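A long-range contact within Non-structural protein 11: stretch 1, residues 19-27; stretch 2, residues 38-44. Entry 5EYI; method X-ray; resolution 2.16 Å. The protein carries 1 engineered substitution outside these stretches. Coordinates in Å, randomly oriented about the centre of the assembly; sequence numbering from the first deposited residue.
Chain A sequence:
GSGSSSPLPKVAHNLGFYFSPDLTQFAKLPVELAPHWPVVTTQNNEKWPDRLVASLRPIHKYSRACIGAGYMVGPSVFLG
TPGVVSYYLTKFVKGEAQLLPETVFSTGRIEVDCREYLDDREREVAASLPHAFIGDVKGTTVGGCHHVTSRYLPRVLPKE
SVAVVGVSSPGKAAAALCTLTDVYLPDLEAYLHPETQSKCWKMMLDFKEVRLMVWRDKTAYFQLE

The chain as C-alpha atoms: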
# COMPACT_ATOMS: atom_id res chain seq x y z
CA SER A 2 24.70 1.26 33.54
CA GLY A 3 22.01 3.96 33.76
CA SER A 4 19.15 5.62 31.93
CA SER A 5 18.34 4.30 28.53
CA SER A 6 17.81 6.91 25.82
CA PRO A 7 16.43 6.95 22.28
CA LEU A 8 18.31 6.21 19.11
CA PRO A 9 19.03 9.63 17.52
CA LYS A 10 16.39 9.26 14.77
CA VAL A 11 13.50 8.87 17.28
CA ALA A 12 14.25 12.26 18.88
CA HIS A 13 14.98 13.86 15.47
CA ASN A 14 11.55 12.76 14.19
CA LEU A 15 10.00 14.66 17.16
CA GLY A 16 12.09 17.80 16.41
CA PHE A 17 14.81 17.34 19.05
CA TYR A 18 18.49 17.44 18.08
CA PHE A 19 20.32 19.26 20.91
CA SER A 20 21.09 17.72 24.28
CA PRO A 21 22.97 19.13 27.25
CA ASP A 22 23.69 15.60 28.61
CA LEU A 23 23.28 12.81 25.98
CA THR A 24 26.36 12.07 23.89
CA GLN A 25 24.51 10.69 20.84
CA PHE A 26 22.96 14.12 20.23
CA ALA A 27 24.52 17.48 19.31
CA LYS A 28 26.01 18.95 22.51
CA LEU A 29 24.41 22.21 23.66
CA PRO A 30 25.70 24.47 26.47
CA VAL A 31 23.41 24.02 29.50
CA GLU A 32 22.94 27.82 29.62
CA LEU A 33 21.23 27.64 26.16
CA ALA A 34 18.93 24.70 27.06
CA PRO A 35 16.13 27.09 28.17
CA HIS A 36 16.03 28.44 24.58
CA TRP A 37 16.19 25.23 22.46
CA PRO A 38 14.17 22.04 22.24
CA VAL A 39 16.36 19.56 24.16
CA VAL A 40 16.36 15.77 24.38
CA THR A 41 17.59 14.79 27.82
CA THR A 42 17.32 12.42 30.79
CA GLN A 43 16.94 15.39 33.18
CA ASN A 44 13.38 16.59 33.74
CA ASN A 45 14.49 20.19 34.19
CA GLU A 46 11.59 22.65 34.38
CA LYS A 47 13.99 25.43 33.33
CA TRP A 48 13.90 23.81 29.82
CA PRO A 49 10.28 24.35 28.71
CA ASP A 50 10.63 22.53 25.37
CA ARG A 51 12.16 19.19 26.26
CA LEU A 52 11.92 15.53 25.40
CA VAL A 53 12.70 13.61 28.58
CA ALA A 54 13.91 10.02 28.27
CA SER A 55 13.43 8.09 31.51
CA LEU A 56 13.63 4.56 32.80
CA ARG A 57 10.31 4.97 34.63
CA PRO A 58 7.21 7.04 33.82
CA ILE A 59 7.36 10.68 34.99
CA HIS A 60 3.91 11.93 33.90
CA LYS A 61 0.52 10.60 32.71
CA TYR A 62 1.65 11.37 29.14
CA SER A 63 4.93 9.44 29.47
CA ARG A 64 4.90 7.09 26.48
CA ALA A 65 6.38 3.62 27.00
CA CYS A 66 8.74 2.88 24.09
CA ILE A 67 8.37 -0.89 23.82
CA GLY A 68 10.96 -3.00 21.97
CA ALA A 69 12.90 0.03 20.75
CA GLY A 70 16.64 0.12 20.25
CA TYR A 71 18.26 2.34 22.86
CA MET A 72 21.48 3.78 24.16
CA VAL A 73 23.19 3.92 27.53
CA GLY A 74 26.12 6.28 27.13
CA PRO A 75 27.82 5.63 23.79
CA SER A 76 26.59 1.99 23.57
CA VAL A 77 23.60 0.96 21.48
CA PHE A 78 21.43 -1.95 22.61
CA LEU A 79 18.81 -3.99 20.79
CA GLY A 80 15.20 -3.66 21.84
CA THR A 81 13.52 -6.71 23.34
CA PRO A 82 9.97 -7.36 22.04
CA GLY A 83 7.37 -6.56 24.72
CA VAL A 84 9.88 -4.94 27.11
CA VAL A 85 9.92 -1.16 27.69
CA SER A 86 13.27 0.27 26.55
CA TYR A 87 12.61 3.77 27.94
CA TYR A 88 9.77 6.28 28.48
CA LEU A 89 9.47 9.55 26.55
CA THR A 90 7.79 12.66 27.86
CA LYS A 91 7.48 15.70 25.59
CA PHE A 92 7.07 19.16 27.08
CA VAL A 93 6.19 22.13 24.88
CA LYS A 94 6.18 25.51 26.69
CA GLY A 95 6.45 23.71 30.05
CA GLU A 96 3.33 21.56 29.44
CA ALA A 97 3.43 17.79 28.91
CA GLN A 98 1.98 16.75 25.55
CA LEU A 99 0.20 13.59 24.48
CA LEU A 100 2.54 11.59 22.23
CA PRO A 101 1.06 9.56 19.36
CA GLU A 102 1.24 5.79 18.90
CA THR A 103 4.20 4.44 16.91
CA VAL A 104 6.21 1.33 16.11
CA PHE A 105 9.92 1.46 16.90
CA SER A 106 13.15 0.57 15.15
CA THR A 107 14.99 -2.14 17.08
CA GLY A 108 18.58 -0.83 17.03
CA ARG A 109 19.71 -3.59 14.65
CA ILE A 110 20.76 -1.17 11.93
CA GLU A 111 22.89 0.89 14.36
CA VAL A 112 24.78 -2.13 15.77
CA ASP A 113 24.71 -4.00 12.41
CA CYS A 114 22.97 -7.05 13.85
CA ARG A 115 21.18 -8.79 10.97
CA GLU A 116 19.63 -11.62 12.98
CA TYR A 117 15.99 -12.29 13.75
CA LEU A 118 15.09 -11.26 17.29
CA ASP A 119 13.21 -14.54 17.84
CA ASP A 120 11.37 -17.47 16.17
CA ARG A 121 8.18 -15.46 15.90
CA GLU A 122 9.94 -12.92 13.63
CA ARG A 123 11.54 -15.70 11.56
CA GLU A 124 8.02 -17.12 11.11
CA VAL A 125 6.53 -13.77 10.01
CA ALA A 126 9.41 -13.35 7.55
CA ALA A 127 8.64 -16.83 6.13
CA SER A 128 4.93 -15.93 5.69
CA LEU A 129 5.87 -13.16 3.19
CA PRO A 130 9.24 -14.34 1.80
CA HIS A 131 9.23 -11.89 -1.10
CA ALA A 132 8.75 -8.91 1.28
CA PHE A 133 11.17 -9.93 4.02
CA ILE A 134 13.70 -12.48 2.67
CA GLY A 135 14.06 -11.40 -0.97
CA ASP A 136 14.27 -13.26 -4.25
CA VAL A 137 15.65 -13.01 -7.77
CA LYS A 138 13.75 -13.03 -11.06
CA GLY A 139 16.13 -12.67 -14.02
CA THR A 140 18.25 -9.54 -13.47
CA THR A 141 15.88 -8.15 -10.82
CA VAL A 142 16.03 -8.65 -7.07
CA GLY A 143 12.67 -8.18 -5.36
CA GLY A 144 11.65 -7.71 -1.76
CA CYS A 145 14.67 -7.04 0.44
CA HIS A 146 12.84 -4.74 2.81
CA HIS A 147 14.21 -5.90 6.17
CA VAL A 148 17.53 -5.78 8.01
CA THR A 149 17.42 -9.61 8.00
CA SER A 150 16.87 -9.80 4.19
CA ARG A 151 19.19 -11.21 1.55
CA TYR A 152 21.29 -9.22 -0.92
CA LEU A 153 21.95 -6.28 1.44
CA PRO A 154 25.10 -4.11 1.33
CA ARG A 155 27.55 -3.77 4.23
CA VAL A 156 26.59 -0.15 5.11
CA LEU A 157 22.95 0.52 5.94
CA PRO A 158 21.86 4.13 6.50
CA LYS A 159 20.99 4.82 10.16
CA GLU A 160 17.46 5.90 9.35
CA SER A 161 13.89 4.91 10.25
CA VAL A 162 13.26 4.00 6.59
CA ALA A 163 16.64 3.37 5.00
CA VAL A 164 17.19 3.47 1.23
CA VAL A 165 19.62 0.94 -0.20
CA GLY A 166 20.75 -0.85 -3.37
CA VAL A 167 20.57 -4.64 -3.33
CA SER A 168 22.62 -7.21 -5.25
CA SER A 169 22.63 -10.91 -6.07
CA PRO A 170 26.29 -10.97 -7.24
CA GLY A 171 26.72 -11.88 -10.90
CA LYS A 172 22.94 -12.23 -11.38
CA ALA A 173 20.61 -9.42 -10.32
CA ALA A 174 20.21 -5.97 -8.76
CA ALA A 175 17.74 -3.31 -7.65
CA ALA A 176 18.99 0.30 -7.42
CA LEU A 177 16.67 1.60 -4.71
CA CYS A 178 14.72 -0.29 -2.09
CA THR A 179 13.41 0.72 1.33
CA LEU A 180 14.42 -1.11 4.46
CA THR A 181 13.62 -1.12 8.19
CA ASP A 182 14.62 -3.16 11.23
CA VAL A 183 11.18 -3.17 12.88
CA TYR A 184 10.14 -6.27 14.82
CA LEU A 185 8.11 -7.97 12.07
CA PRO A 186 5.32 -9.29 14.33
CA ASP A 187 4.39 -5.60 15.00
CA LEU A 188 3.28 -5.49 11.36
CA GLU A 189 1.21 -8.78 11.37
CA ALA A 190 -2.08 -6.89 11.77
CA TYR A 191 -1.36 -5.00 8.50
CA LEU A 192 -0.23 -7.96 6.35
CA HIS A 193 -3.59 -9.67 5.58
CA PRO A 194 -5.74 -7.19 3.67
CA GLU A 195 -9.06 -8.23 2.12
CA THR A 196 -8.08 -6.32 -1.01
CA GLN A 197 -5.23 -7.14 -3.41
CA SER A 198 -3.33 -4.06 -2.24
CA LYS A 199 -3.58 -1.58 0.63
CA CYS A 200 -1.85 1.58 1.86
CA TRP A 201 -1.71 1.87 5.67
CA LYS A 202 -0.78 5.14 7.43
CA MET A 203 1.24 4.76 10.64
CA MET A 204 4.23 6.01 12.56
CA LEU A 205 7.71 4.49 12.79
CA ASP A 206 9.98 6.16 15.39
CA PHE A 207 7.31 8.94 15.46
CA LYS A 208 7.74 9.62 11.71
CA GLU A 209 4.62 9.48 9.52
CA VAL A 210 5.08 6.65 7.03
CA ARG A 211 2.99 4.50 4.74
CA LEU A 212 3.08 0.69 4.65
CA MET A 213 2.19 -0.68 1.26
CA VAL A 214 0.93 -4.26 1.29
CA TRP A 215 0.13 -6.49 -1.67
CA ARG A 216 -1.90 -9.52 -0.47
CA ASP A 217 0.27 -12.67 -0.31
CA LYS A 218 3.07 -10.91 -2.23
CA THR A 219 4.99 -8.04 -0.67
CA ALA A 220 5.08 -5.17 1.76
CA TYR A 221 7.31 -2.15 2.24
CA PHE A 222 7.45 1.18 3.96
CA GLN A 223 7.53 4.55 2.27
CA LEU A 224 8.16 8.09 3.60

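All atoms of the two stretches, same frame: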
# COMPACT_ATOMS: atom_id res chain seq x y z
N PHE A 19 19.37 18.87 19.87
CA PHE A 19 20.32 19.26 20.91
C PHE A 19 20.08 18.52 22.21
O PHE A 19 18.95 18.22 22.56
CB PHE A 19 20.25 20.78 21.19
CG PHE A 19 21.00 21.62 20.19
CD1 PHE A 19 22.35 21.41 19.95
CD2 PHE A 19 20.36 22.65 19.51
CE1 PHE A 19 23.05 22.19 19.03
CE2 PHE A 19 21.06 23.44 18.60
CZ PHE A 19 22.40 23.20 18.36
N SER A 20 21.16 18.23 22.93
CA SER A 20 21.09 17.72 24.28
C SER A 20 22.21 18.31 25.12
O SER A 20 23.36 18.34 24.68
CB SER A 20 21.26 16.20 24.30
OG SER A 20 21.10 15.72 25.62
N PRO A 21 21.88 18.76 26.35
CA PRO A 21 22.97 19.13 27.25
C PRO A 21 23.74 17.93 27.79
O PRO A 21 24.91 18.09 28.11
CB PRO A 21 22.25 19.88 28.37
CG PRO A 21 20.88 19.31 28.38
CD PRO A 21 20.56 18.96 26.96
N ASP A 22 23.12 16.75 27.87
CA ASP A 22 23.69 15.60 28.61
C ASP A 22 23.95 14.31 27.82
O ASP A 22 24.82 13.55 28.19
CB ASP A 22 22.81 15.27 29.84
CG ASP A 22 21.34 15.00 29.48
OD1 ASP A 22 20.74 15.81 28.76
OD2 ASP A 22 20.78 13.98 29.96
N LEU A 23 23.21 14.06 26.74
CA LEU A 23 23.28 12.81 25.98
C LEU A 23 24.27 12.89 24.83
O LEU A 23 24.14 13.75 23.96
CB LEU A 23 21.90 12.47 25.42
CG LEU A 23 20.85 12.09 26.47
CD1 LEU A 23 19.48 12.01 25.82
CD2 LEU A 23 21.22 10.77 27.14
N THR A 24 25.24 11.98 24.82
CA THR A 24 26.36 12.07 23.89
C THR A 24 25.99 11.80 22.44
O THR A 24 26.66 12.30 21.54
CB THR A 24 27.53 11.13 24.27
OG1 THR A 24 27.05 9.78 24.39
CG2 THR A 24 28.14 11.59 25.58
N GLN A 25 24.92 11.03 22.21
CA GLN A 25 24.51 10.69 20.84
C GLN A 25 23.81 11.85 20.12
O GLN A 25 23.54 11.76 18.92
CB GLN A 25 23.65 9.41 20.79
CG GLN A 25 22.20 9.52 21.26
CD GLN A 25 22.01 9.20 22.73
OE1 GLN A 25 22.87 9.54 23.56
NE2 GLN A 25 20.89 8.56 23.07
N PHE A 26 23.52 12.93 20.84
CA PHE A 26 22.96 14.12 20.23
C PHE A 26 23.97 15.25 20.20
O PHE A 26 25.01 15.18 20.84
CB PHE A 26 21.70 14.52 20.99
CG PHE A 26 20.61 13.51 20.88
CD1 PHE A 26 19.89 13.38 19.69
CD2 PHE A 26 20.30 12.66 21.94
CE1 PHE A 26 18.89 12.44 19.58
CE2 PHE A 26 19.29 11.71 21.83
CZ PHE A 26 18.58 11.60 20.65
N ALA A 27 23.66 16.30 19.43
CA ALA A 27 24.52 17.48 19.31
C ALA A 27 24.61 18.17 20.66
O ALA A 27 23.59 18.52 21.24
CB ALA A 27 23.94 18.43 18.27
N PRO A 38 14.70 23.36 21.90
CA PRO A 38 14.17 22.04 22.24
C PRO A 38 15.33 21.09 22.58
O PRO A 38 16.30 21.00 21.82
CB PRO A 38 13.46 21.58 20.95
CG PRO A 38 13.27 22.82 20.15
CD PRO A 38 14.41 23.73 20.50
N VAL A 39 15.26 20.43 23.73
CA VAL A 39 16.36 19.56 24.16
C VAL A 39 15.85 18.15 24.48
O VAL A 39 14.82 17.99 25.12
CB VAL A 39 17.16 20.15 25.34
CG1 VAL A 39 18.05 21.29 24.86
CG2 VAL A 39 16.23 20.62 26.46
N VAL A 40 16.59 17.15 24.01
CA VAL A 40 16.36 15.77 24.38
C VAL A 40 17.35 15.49 25.51
O VAL A 40 18.51 15.88 25.43
CB VAL A 40 16.50 14.78 23.20
CG1 VAL A 40 17.85 14.89 22.49
CG2 VAL A 40 16.27 13.34 23.67
N THR A 41 16.86 14.85 26.56
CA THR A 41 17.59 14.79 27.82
C THR A 41 17.04 13.68 28.71
O THR A 41 15.94 13.18 28.48
CB THR A 41 17.48 16.14 28.56
OG1 THR A 41 18.28 16.13 29.75
CG2 THR A 41 16.01 16.47 28.93
N THR A 42 17.83 13.28 29.72
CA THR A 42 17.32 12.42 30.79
C THR A 42 17.03 13.20 32.07
O THR A 42 16.61 12.60 33.06
CB THR A 42 18.25 11.22 31.09
OG1 THR A 42 19.50 11.69 31.58
CG2 THR A 42 18.48 10.40 29.85
N GLN A 43 17.22 14.52 32.04
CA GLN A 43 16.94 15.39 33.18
C GLN A 43 15.64 16.14 32.96
O GLN A 43 15.52 16.93 32.02
CB GLN A 43 18.07 16.39 33.35
CG GLN A 43 19.41 15.73 33.60
CD GLN A 43 20.56 16.71 33.51
OE1 GLN A 43 20.37 17.92 33.64
NE2 GLN A 43 21.76 16.20 33.29
N ASN A 44 14.65 15.89 33.82
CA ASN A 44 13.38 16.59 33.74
C ASN A 44 13.47 17.99 34.37
O ASN A 44 12.89 18.27 35.42
CB ASN A 44 12.26 15.75 34.39
CG ASN A 44 10.89 16.38 34.21
OD1 ASN A 44 10.68 17.24 33.35
ND2 ASN A 44 9.94 15.96 35.05
O HOH W 1 17.01 20.54 19.23

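V40 is the main bump of this contact, with more area covered by the partner stretch than any other residue. Its CG1 sits over one face of the F26 ring, 3.4 Å from the ring centroid and 13° off the normal, a CH-pi contact. The other methyl, CG2, lies 4.1 Å from L23 CD1. The hollow that takes V40 is thus lined by F26 and L23. The type I turn from L23 to F26 brings these two side chains round to the same valine.

The backbone of V40 is held too. V40 N donates to F19 O at 3.0 Å, and V40 O accepts from S20 OG at 2.6 Å. That same OG accepts from L23 N at 2.9 Å, so one hydroxyl ties the start of the turn to the facing strand.

P21 and V39 make a smaller fit, with P21 CD 3.9 Å from V39 CB. Further along, D22 reaches across with its carboxylate. OD1 accepts from T41 OG1 at 2.7 Å. OD2 accepts from T42 N at 3.0 Å and from T42 OG1 at 3.1 Å. Beside it, L23 CD2 packs 3.9 Å from T42 CG2. At the other end, a water bridges F19 N (3.0 Å from the water O) and P38 O (2.7 Å from it).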